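PDB 4HC5: Glyoxalase/bleomycin resistance protein/dioxygenase from Sphaerobacter thermophilus, which is of uncertain function but belongs to the vicinal oxygen chelate superfamily and may act as a dioxygenase. Local coordinates for residues K26-Y31 with V52-P57; G66-Y71 with R75-Y80. All coordinates share one frame; numbering follows the deposited sequence.

How the interactions relate
Interaction 1 seats helix 24-34 on strand 49-55 in the interior, whereas interaction 2 ties together the surface loop that leads from strand 62-66 into strand 79-87. Their centres are 16 Å apart; the nearest atoms come to about 5 Å without touching. What joins them is the first sheet: strand 62-66 pairs with strand 49-55, through V52 and L65 among others, and ends at G66, where interaction 2 opens. Q24 on the helix touches both V52 and W70, bridging the two neighbourhoods. Each contact also reaches the second subunit, through P56 and P57 in interaction 1 and through Y71, R75 and Y80 in interaction 2.

Interaction 1: residues K26-Y31 with V52-P57; sequences KALDFY and VTVVPP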
ATOM      1  N   LYS A  26      -6.381 -18.430  -6.626  1.00 19.69           N
ATOM      2  CA  LYS A  26      -7.764 -18.033  -6.342  1.00 20.69           C
ATOM      3  C   LYS A  26      -7.846 -16.529  -6.154  1.00 18.99           C
ATOM      4  O   LYS A  26      -8.813 -15.890  -6.593  1.00 19.83           O
ATOM      5  CB  LYS A  26      -8.305 -18.726  -5.113  1.00 21.66           C
ATOM      6  CG  LYS A  26      -8.587 -20.191  -5.394  1.00 31.19           C
ATOM      7  CD  LYS A  26      -8.997 -20.910  -4.169  1.00 34.18           C
ATOM      8  CE  LYS A  26      -9.078 -22.413  -4.440  1.00 44.61           C
ATOM      9  NZ  LYS A  26     -10.479 -22.786  -4.726  1.00 53.94           N
ATOM     10  N   ALA A  27      -6.820 -15.954  -5.526  1.00 17.05           N
ATOM     11  CA  ALA A  27      -6.797 -14.493  -5.342  1.00 17.56           C
ATOM     12  C   ALA A  27      -6.714 -13.767  -6.670  1.00 16.15           C
ATOM     13  O   ALA A  27      -7.445 -12.809  -6.932  1.00 17.73           O
ATOM     14  CB  ALA A  27      -5.699 -14.072  -4.378  1.00 17.20           C
ATOM     15  N   LEU A  28      -5.902 -14.299  -7.586  1.00 18.74           N
ATOM     16  CA  LEU A  28      -5.837 -13.726  -8.939  1.00 18.34           C
ATOM     17  C   LEU A  28      -7.221 -13.747  -9.578  1.00 19.11           C
ATOM     18  O   LEU A  28      -7.632 -12.748 -10.226  1.00 20.74           O
ATOM     19  CB  LEU A  28      -4.849 -14.457  -9.824  1.00 21.78           C
ATOM     20  CG  LEU A  28      -3.388 -14.046  -9.723  1.00 22.29           C
ATOM     21  CD1 LEU A  28      -2.523 -15.055 -10.506  1.00 24.08           C
ATOM     22  CD2 LEU A  28      -3.267 -12.624 -10.359  1.00 20.83           C
ATOM     23  N   ASP A  29      -7.915 -14.876  -9.462  1.00 18.98           N
ATOM     24  CA  ASP A  29      -9.237 -14.956 -10.104  1.00 21.64           C
ATOM     25  C   ASP A  29     -10.129 -13.829  -9.576  1.00 22.94           C
ATOM     26  O   ASP A  29     -10.833 -13.178 -10.314  1.00 21.18           O
ATOM     27  CB  ASP A  29      -9.860 -16.307  -9.846  1.00 24.28           C
ATOM     28  CG  ASP A  29     -11.136 -16.574 -10.631  1.00 33.87           C
ATOM     29  OD1 ASP A  29     -11.354 -16.104 -11.788  1.00 38.11           O
ATOM     30  OD2 ASP A  29     -11.918 -17.350 -10.046  1.00 49.97           O
ATOM     31  N   PHE A  30     -10.127 -13.645  -8.274  1.00 18.54           N
ATOM     32  CA  PHE A  30     -10.963 -12.672  -7.627  1.00 18.04           C
ATOM     33  C   PHE A  30     -10.597 -11.227  -8.101  1.00 17.57           C
ATOM     34  O   PHE A  30     -11.427 -10.435  -8.522  1.00 17.49           O
ATOM     35  CB  PHE A  30     -10.892 -12.754  -6.123  1.00 17.93           C
ATOM     36  CG  PHE A  30     -11.742 -11.719  -5.443  1.00 18.92           C
ATOM     37  CD1 PHE A  30     -13.120 -11.872  -5.317  1.00 20.86           C
ATOM     38  CD2 PHE A  30     -11.183 -10.590  -4.920  1.00 20.44           C
ATOM     39  CE1 PHE A  30     -13.884 -10.943  -4.645  1.00 20.71           C
ATOM     40  CE2 PHE A  30     -11.940  -9.644  -4.313  1.00 20.62           C
ATOM     41  CZ  PHE A  30     -13.292  -9.820  -4.160  1.00 20.45           C
ATOM     42  N   TYR A  31      -9.334 -10.869  -7.920  1.00 16.86           N
ATOM     43  CA  TYR A  31      -8.890  -9.490  -8.233  1.00 16.57           C
ATOM     44  C   TYR A  31      -9.037  -9.203  -9.726  1.00 16.98           C
ATOM     45  O   TYR A  31      -9.399  -8.075 -10.055  1.00 18.03           O
ATOM     46  CB  TYR A  31      -7.445  -9.187  -7.723  1.00 16.88           C
ATOM     47  CG  TYR A  31      -7.464  -9.049  -6.226  1.00 16.59           C
ATOM     48  CD1 TYR A  31      -7.693  -7.806  -5.657  1.00 16.83           C
ATOM     49  CD2 TYR A  31      -7.346 -10.102  -5.388  1.00 16.16           C
ATOM     50  CE1 TYR A  31      -7.856  -7.630  -4.289  1.00 16.84           C
ATOM     51  CE2 TYR A  31      -7.487  -9.961  -3.992  1.00 16.43           C
ATOM     52  CZ  TYR A  31      -7.783  -8.732  -3.428  1.00 16.30           C
ATOM     53  OH  TYR A  31      -7.997  -8.536  -2.094  1.00 16.89           O
ATOM     54  N   VAL A  52       3.500 -12.148  -7.278  1.00 17.67           N
ATOM     55  CA  VAL A  52       2.287 -11.930  -8.078  1.00 16.95           C
ATOM     56  C   VAL A  52       1.753 -10.571  -7.695  1.00 17.22           C
ATOM     57  O   VAL A  52       1.557 -10.244  -6.511  1.00 17.28           O
ATOM     58  CB  VAL A  52       1.203 -13.021  -7.835  1.00 18.70           C
ATOM     59  CG1 VAL A  52      -0.104 -12.674  -8.569  1.00 20.06           C
ATOM     60  CG2 VAL A  52       1.719 -14.437  -8.173  1.00 20.50           C
ATOM     61  N   THR A  53       1.484  -9.755  -8.727  1.00 16.31           N
ATOM     62  CA  THR A  53       0.825  -8.486  -8.501  1.00 15.74           C
ATOM     63  C   THR A  53      -0.317  -8.231  -9.509  1.00 15.58           C
ATOM     64  O   THR A  53      -0.352  -8.772 -10.612  1.00 16.51           O
ATOM     65  CB  THR A  53       1.754  -7.240  -8.565  1.00 16.18           C
ATOM     66  OG1 THR A  53       2.127  -7.014  -9.920  1.00 17.89           O
ATOM     67  CG2 THR A  53       3.027  -7.351  -7.705  1.00 18.10           C
ATOM     68  N   VAL A  54      -1.238  -7.363  -9.071  1.00 15.88           N
ATOM     69  CA  VAL A  54      -2.372  -6.938  -9.852  1.00 16.51           C
ATOM     70  C   VAL A  54      -2.496  -5.392  -9.745  1.00 16.29           C
ATOM     71  O   VAL A  54      -2.028  -4.768  -8.816  1.00 16.85           O
ATOM     72  CB  VAL A  54      -3.709  -7.595  -9.376  1.00 15.31           C
ATOM     73  CG1 VAL A  54      -3.736  -9.077  -9.745  1.00 18.59           C
ATOM     74  CG2 VAL A  54      -3.934  -7.391  -7.870  1.00 16.67           C
ATOM     75  N   VAL A  55      -3.109  -4.797 -10.780  1.00 17.16           N
ATOM     76  CA  VAL A  55      -3.218  -3.337 -10.810  1.00 17.41           C
ATOM     77  C   VAL A  55      -4.594  -2.932 -11.370  1.00 19.69           C
ATOM     78  O   VAL A  55      -5.071  -3.541 -12.287  1.00 18.94           O
ATOM     79  CB  VAL A  55      -2.088  -2.688 -11.680  1.00 18.29           C
ATOM     80  CG1 VAL A  55      -2.258  -2.960 -13.185  1.00 20.17           C
ATOM     81  CG2 VAL A  55      -1.936  -1.200 -11.426  1.00 19.76           C
ATOM     82  N   PRO A  56      -5.189  -1.863 -10.817  1.00 17.78           N
ATOM     83  CA  PRO A  56      -6.353  -1.329 -11.503  1.00 18.84           C
ATOM     84  C   PRO A  56      -5.990  -0.850 -12.890  1.00 20.46           C
ATOM     85  O   PRO A  56      -4.904  -0.300 -13.083  1.00 21.33           O
ATOM     86  CB  PRO A  56      -6.812  -0.152 -10.587  1.00 20.98           C
ATOM     87  CG  PRO A  56      -6.253  -0.520  -9.224  1.00 21.07           C
ATOM     88  CD  PRO A  56      -4.903  -1.160  -9.558  1.00 19.50           C
ATOM     89  N   PRO A  57      -6.848  -1.063 -13.862  1.00 23.50           N
ATOM     90  CA  PRO A  57      -6.478  -0.717 -15.271  1.00 22.88           C
ATOM     91  C   PRO A  57      -6.064   0.742 -15.435  1.00 26.10           C
ATOM     92  O   PRO A  57      -6.764   1.639 -15.003  1.00 27.97           O
ATOM     93  CB  PRO A  57      -7.740  -1.004 -16.070  1.00 27.28           C
ATOM     94  CG  PRO A  57      -8.383  -2.020 -15.214  1.00 27.00           C
ATOM     95  CD  PRO A  57      -8.163  -1.666 -13.781  1.00 23.48           C
TER
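The backbone N of Y31 bonds to A27 O at 2.9 Å, and this helical turn presents Y31 and L28 to V52 and V54 on the strand. The order strand 13-20, helix 24-34, then three more strands is the beta-alpha-beta-beta-beta topology of the vicinal oxygen chelate fold, and here the helix lies against one face of its curved sheet, running along the strand. Helix 26-31 and strand 52-55 run nearly parallel, 6° apart, with their axes 9.6 Å from each other. Every group that meets is a hydrocarbon, and no hydrogen bond crosses. L28 has CG anti to its carbonyl carbon (chi1 -84°), which turns the branched end to the strand, where CD2 touches CG1 of both V52 and V54. Y31 behaves differently: its CB touches the strand, while the ring swings off toward the second sheet, carrying OH to a hydrogen bond with D122. F30 CD2 lies over one face of that ring, near its rim. L65 on the adjoining strand packs against Y31 as well. V54 divides its branches between the two helix residues: CG1 lies 3.6 Å from L28 CD2, and CG2 rests 3.9 Å from Y31 CB.

Interaction 2: residues G66-Y71 with R75-Y80; sequences GLPSWY and RKPGGY
P68 and K76 bring the two backbones closest, CA to CA 5.3 Å, where a 3-10 turn over 68-70 faces an extended run leading into strand 79-87. One water spans the gap, donating to P68 O and to R75 O at 2.8 Å each. Beside it the P68 ring crosses the P77 ring at about a right angle, with P68 CG 3.8 Å from P77 CD. The heart of the contact is Y71 against R75. R75 CG lies between the backbone N and the carbonyl carbon (chi1 66°) and the chain runs on extended to CD, which sits over the middle of the Y71 ring, 3.6 Å from its centroid, in a CH-pi contact. The bend at chi3 (75°) then lays the guanidinium flat on the same ring in an off-centre cation-pi stack, the planes only 2° apart. This loop is the link between the two four-stranded sheets of the vicinal oxygen chelate fold, and it also borders the partner subunit. NH2 of R75 is held by a salt bridge to D73 and by a hydrogen bond to Y80 O of the second subunit, which fixes how the guanidinium is turned. NH1 of R75 donates to a second water at 2.8 Å, and that water makes a weak bond to Y71 OH.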
ATOM      1  N   GLY A  66       0.456 -11.597  -1.596  1.00 15.55           N
ATOM      2  CA  GLY A  66       1.438 -12.329  -0.809  1.00 16.26           C
ATOM      3  C   GLY A  66       0.812 -13.516  -0.045  1.00 14.53           C
ATOM      4  O   GLY A  66      -0.399 -13.602   0.100  1.00 16.71           O
ATOM      5  N   LEU A  67       1.671 -14.405   0.423  1.00 16.43           N
ATOM      6  CA  LEU A  67       1.263 -15.548   1.249  1.00 15.44           C
ATOM      7  C   LEU A  67       1.814 -15.420   2.652  1.00 17.47           C
ATOM      8  O   LEU A  67       2.928 -14.847   2.797  1.00 17.45           O
ATOM      9  CB  LEU A  67       1.742 -16.881   0.666  1.00 16.96           C
ATOM     10  CG  LEU A  67       1.079 -17.337  -0.653  1.00 17.16           C
ATOM     11  CD1 LEU A  67       1.881 -18.470  -1.280  1.00 18.95           C
ATOM     12  CD2 LEU A  67      -0.393 -17.700  -0.454  1.00 19.58           C
ATOM     13  N   PRO A  68       1.166 -16.024   3.665  1.00 15.95           N
ATOM     14  CA  PRO A  68       1.768 -16.022   4.957  1.00 16.67           C
ATOM     15  C   PRO A  68       3.197 -16.533   4.970  1.00 17.25           C
ATOM     16  O   PRO A  68       4.074 -16.073   5.733  1.00 18.62           O
ATOM     17  CB  PRO A  68       0.829 -16.884   5.772  1.00 16.27           C
ATOM     18  CG  PRO A  68      -0.490 -16.702   5.123  1.00 17.52           C
ATOM     19  CD  PRO A  68      -0.188 -16.564   3.668  1.00 15.05           C
ATOM     20  N   SER A  69       3.450 -17.518   4.120  1.00 16.78           N
ATOM     21  CA  SER A  69       4.798 -18.098   4.054  1.00 19.49           C
ATOM     22  C   SER A  69       5.917 -17.194   3.605  1.00 20.96           C
ATOM     23  O   SER A  69       7.090 -17.543   3.729  1.00 24.77           O
ATOM     24  CB  SER A  69       4.794 -19.309   3.204  1.00 19.01           C
ATOM     25  OG  SER A  69       4.391 -19.058   1.863  1.00 20.11           O
ATOM     26  N   TRP A  70       5.542 -16.079   3.002  1.00 19.44           N
ATOM     27  CA  TRP A  70       6.538 -15.053   2.651  1.00 21.12           C
ATOM     28  C   TRP A  70       7.216 -14.423   3.849  1.00 22.64           C
ATOM     29  O   TRP A  70       8.266 -13.785   3.695  1.00 24.28           O
ATOM     30  CB  TRP A  70       5.928 -13.879   1.864  1.00 21.88           C
ATOM     31  CG  TRP A  70       5.502 -14.173   0.434  1.00 22.38           C
ATOM     32  CD1 TRP A  70       5.386 -15.362  -0.225  1.00 21.86           C
ATOM     33  CD2 TRP A  70       5.119 -13.168  -0.526  1.00 20.32           C
ATOM     34  NE1 TRP A  70       4.915 -15.173  -1.485  1.00 20.59           N
ATOM     35  CE2 TRP A  70       4.772 -13.836  -1.723  1.00 23.63           C
ATOM     36  CE3 TRP A  70       4.991 -11.803  -0.455  1.00 21.13           C
ATOM     37  CZ2 TRP A  70       4.390 -13.157  -2.878  1.00 21.88           C
ATOM     38  CZ3 TRP A  70       4.616 -11.118  -1.636  1.00 21.26           C
ATOM     39  CH2 TRP A  70       4.339 -11.786  -2.809  1.00 24.41           C
ATOM     40  N   TYR A  71       6.597 -14.526   5.018  1.00 20.28           N
ATOM     41  CA  TYR A  71       6.937 -13.725   6.185  1.00 21.03           C
ATOM     42  C   TYR A  71       7.324 -14.539   7.414  1.00 21.79           C
ATOM     43  O   TYR A  71       6.940 -15.667   7.541  1.00 23.58           O
ATOM     44  CB  TYR A  71       5.795 -12.758   6.514  1.00 21.12           C
ATOM     45  CG  TYR A  71       5.548 -11.777   5.410  1.00 21.00           C
ATOM     46  CD1 TYR A  71       6.304 -10.645   5.305  1.00 21.73           C
ATOM     47  CD2 TYR A  71       4.593 -12.001   4.457  1.00 21.96           C
ATOM     48  CE1 TYR A  71       6.108  -9.749   4.290  1.00 28.44           C
ATOM     49  CE2 TYR A  71       4.393 -11.109   3.433  1.00 22.73           C
ATOM     50  CZ  TYR A  71       5.164  -9.992   3.356  1.00 25.09           C
ATOM     51  OH  TYR A  71       5.021  -9.051   2.363  1.00 27.64           O
ATOM     52  N   ARG A  75       2.118 -12.886  10.012  1.00 18.48           N
ATOM     53  CA  ARG A  75       1.037 -12.167   9.392  1.00 19.19           C
ATOM     54  C   ARG A  75       0.209 -13.097   8.521  1.00 18.12           C
ATOM     55  O   ARG A  75       0.735 -13.888   7.805  1.00 18.72           O
ATOM     56  CB  ARG A  75       1.553 -10.955   8.617  1.00 18.61           C
ATOM     57  CG  ARG A  75       2.403 -11.207   7.404  1.00 18.47           C
ATOM     58  CD  ARG A  75       2.909  -9.874   6.837  1.00 18.90           C
ATOM     59  NE  ARG A  75       3.966  -9.347   7.657  1.00 19.73           N
ATOM     60  CZ  ARG A  75       4.568  -8.185   7.445  1.00 19.50           C
ATOM     61  NH1 ARG A  75       4.208  -7.431   6.424  1.00 21.14           N
ATOM     62  NH2 ARG A  75       5.534  -7.780   8.235  1.00 21.93           N
ATOM     63  N   LYS A  76      -1.093 -12.920   8.595  1.00 17.77           N
ATOM     64  CA  LYS A  76      -2.046 -13.831   7.982  1.00 18.14           C
ATOM     65  C   LYS A  76      -3.149 -13.049   7.238  1.00 18.05           C
ATOM     66  O   LYS A  76      -3.290 -11.846   7.460  1.00 18.05           O
ATOM     67  CB  LYS A  76      -2.654 -14.783   9.041  1.00 21.12           C
ATOM     68  CG  LYS A  76      -1.585 -15.788   9.537  1.00 29.54           C
ATOM     69  CD  LYS A  76      -1.935 -17.065  10.145  1.00 33.29           C
ATOM     70  CE  LYS A  76      -0.710 -18.019  10.212  1.00 32.40           C
ATOM     71  NZ  LYS A  76      -0.338 -18.706   8.912  1.00 25.33           N
ATOM     72  N   PRO A  77      -3.940 -13.722   6.400  1.00 16.86           N
ATOM     73  CA  PRO A  77      -4.994 -13.021   5.763  1.00 17.48           C
ATOM     74  C   PRO A  77      -6.069 -12.551   6.709  1.00 19.41           C
ATOM     75  O   PRO A  77      -6.227 -13.069   7.832  1.00 19.52           O
ATOM     76  CB  PRO A  77      -5.579 -14.079   4.815  1.00 17.11           C
ATOM     77  CG  PRO A  77      -4.510 -15.093   4.631  1.00 16.83           C
ATOM     78  CD  PRO A  77      -3.876 -15.136   5.971  1.00 18.53           C
ATOM     79  N   GLY A  78      -6.820 -11.527   6.260  1.00 18.87           N
ATOM     80  CA  GLY A  78      -8.045 -11.096   6.920  1.00 20.38           C
ATOM     81  C   GLY A  78      -7.864  -9.830   7.741  1.00 18.50           C
ATOM     82  O   GLY A  78      -6.764  -9.584   8.278  1.00 25.01           O
ATOM     83  N   GLY A  79      -8.908  -9.053   7.825  1.00 20.91           N
ATOM     84  CA  GLY A  79      -8.858  -7.838   8.569  1.00 21.89           C
ATOM     85  C   GLY A  79      -8.663  -6.599   7.723  1.00 19.40           C
ATOM     86  O   GLY A  79      -8.595  -6.643   6.541  1.00 17.62           O
ATOM     87  N   TYR A  80      -8.585  -5.474   8.404  1.00 25.37           N
ATOM     88  CA  TYR A  80      -8.311  -4.199   7.746  1.00 24.20           C
ATOM     89  C   TYR A  80      -6.990  -4.185   7.065  1.00 22.85           C
ATOM     90  O   TYR A  80      -6.026  -4.433   7.680  1.00 27.22           O
ATOM     91  CB  TYR A  80      -8.324  -3.073   8.765  1.00 22.29           C
ATOM     92  CG  TYR A  80      -9.663  -2.889   9.276  1.00 28.07           C
ATOM     93  CD1 TYR A  80     -10.669  -2.422   8.465  1.00 23.47           C
ATOM     94  CD2 TYR A  80      -9.965  -3.237  10.579  1.00 27.09           C
ATOM     95  CE1 TYR A  80     -11.950  -2.276   8.949  1.00 24.29           C
ATOM     96  CE2 TYR A  80     -11.237  -3.087  11.074  1.00 36.51           C
ATOM     97  CZ  TYR A  80     -12.216  -2.619  10.251  1.00 34.77           C
ATOM     98  OH  TYR A  80     -13.452  -2.485  10.761  1.00 43.49           O
TER
HETATM   99  O   HOH W   1       3.239 -15.133   8.183  1.00 19.12           O
HETATM  100  O   HOH W   2       3.077  -7.485   3.863  1.00 24.63           O